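Local coordinates for Glyco_hydro_cc domain-containing protein (Trichoderma gamsii, PDB 6UBD) that probably binds beta-1,3-glucan oligosaccharides, as a member of glycoside hydrolase family GH128, subgroup VII, at residues G259-Q263 / S264-Y268. Numbering follows the deposited sequence.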
loop_
_atom_site.group_PDB
_atom_site.type_symbol
_atom_site.label_atom_id
_atom_site.label_comp_id
_atom_site.label_asym_id
_atom_site.label_seq_id
_atom_site.Cartn_x
_atom_site.Cartn_y
_atom_site.Cartn_z
ATOM N N GLY A 259 -19.726 -3.832 -14.213
ATOM C CA GLY A 259 -18.766 -4.923 -13.913
ATOM C C GLY A 259 -17.554 -4.974 -14.849
ATOM O O GLY A 259 -16.588 -5.691 -14.582
ATOM N N SER A 260 -17.600 -4.238 -15.938
ATOM C CA SER A 260 -16.540 -4.230 -16.965
ATOM C C SER A 260 -15.359 -3.349 -16.503
ATOM O O SER A 260 -15.549 -2.421 -15.653
ATOM C CB SER A 260 -17.052 -3.806 -18.328
ATOM O OG SER A 260 -17.540 -2.450 -18.384
ATOM N N LEU A 261 -14.160 -3.612 -17.007
ATOM C CA LEU A 261 -12.958 -2.808 -16.656
ATOM C C LEU A 261 -13.189 -1.365 -17.113
ATOM O O LEU A 261 -13.533 -1.094 -18.298
ATOM C CB LEU A 261 -11.715 -3.411 -17.299
ATOM C CG LEU A 261 -10.352 -2.865 -16.838
ATOM C CD1 LEU A 261 -10.043 -3.106 -15.398
ATOM C CD2 LEU A 261 -9.279 -3.420 -17.774
ATOM N N SER A 262 -12.974 -0.356 -16.255
ATOM C CA SER A 262 -13.201 1.080 -16.580
ATOM C C SER A 262 -12.029 1.590 -17.403
ATOM O O SER A 262 -11.003 0.944 -17.585
ATOM C CB SER A 262 -13.360 1.903 -15.316
ATOM O OG SER A 262 -12.077 2.070 -14.710
ATOM N N GLN A 263 -12.213 2.797 -17.979
ATOM C CA GLN A 263 -11.103 3.431 -18.725
ATOM C C GLN A 263 -9.864 3.619 -17.849
ATOM O O GLN A 263 -8.733 3.424 -18.291
ATOM C CB GLN A 263 -11.616 4.761 -19.333
ATOM C CG GLN A 263 -12.747 4.597 -20.382
ATOM C CD GLN A 263 -13.449 5.912 -20.648
ATOM O OE1 GLN A 263 -12.937 6.770 -21.380
ATOM N NE2 GLN A 263 -14.624 6.080 -20.001
ATOM N N SER A 264 -10.060 3.970 -16.565
ATOM C CA SER A 264 -8.943 4.094 -15.593
ATOM C C SER A 264 -8.280 2.724 -15.304
ATOM O O SER A 264 -7.047 2.603 -15.368
ATOM C CB SER A 264 -9.405 4.764 -14.324
ATOM O OG SER A 264 -9.921 6.075 -14.558
ATOM N N GLY A 265 -9.127 1.698 -15.173
ATOM C CA GLY A 265 -8.610 0.340 -15.004
ATOM C C GLY A 265 -7.809 -0.164 -16.199
ATOM O O GLY A 265 -6.779 -0.889 -16.118
ATOM N N GLN A 266 -8.300 0.176 -17.410
ATOM C CA GLN A 266 -7.610 -0.169 -18.680
ATOM C C GLN A 266 -6.283 0.600 -18.770
ATOM O O GLN A 266 -5.312 0.062 -19.275
ATOM C CB GLN A 266 -8.483 0.206 -19.881
ATOM C CG GLN A 266 -9.733 -0.671 -20.094
ATOM C CD GLN A 266 -10.759 -0.053 -21.013
ATOM O OE1 GLN A 266 -11.951 0.093 -20.695
ATOM N NE2 GLN A 266 -10.253 0.315 -22.182
ATOM N N ALA A 267 -6.226 1.860 -18.329
ATOM C CA ALA A 267 -4.939 2.592 -18.406
ATOM C C ALA A 267 -3.877 1.856 -17.541
ATOM O O ALA A 267 -2.763 1.706 -17.916
ATOM C CB ALA A 267 -5.138 4.006 -17.940
ATOM N N TYR A 268 -4.259 1.398 -16.341
ATOM C CA TYR A 268 -3.318 0.621 -15.486
ATOM C C TYR A 268 -2.928 -0.672 -16.172
ATOM O O TYR A 268 -1.712 -0.982 -16.244
ATOM C CB TYR A 268 -3.876 0.396 -14.080
ATOM C CG TYR A 268 -2.863 -0.162 -13.060
ATOM C CD1 TYR A 268 -1.692 0.558 -12.776
ATOM C CD2 TYR A 268 -3.062 -1.375 -12.403
ATOM C CE1 TYR A 268 -0.810 0.087 -11.801
ATOM C CE2 TYR A 268 -2.188 -1.846 -11.419
ATOM C CZ TYR A 268 -1.054 -1.106 -11.133
ATOM O OH TYR A 268 -0.217 -1.521 -10.103
#
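Leu-261 lays its isobutyl group over the first turn of helix 263-273, overlapping the backbone of Gly-265 and Gln-266. With chi1 at -169° CG is carried over the turn, and the second torsion then sets CD1 and CD2 against it: CD1 stands 3.8 Å from Gly-265 CA, and CD2 lies 3.7 Å from Gln-266 N. A beta carbon on Gly-265 would point into CD1, so the close approach depends on the bare alpha carbon. The leucine also touches Phe-45 and Trp-46 of helix 43-46; an alanine here would probably leave a gap between the two helices and strip the Gly-265 and Gln-266 backbone of its apolar cover.

Ser-262 is the N-cap. Its OG, set between the backbone N and carbonyl carbon (chi1 75°), accepts the amide of Gly-265, N to OG 3.0 Å, in a nearly straight bond (165° at the hydrogen). The same hydroxyl is also hydrogen-bonded to Pro-253 O, so this buried group ties the helix start to the preceding loop. Regular helical bonding follows at once: Gln-266 N reaches Ser-262 O at 2.8 Å, and Ala-267 N reaches Gln-263 O at 3.0 Å. Ser-264 OG is hydrogen-bonded to Val-251 O and to Gln-217 NE2, joining the first turn to the loop and to helix 217-233. Together these contacts form a serine N-cap with a hydrophobic residue just before it packed on the first turn, starting helix 263-273, the last of the chain, which follows the final strand 237-243 of a beta/alpha barrel, as in GH128 enzymes.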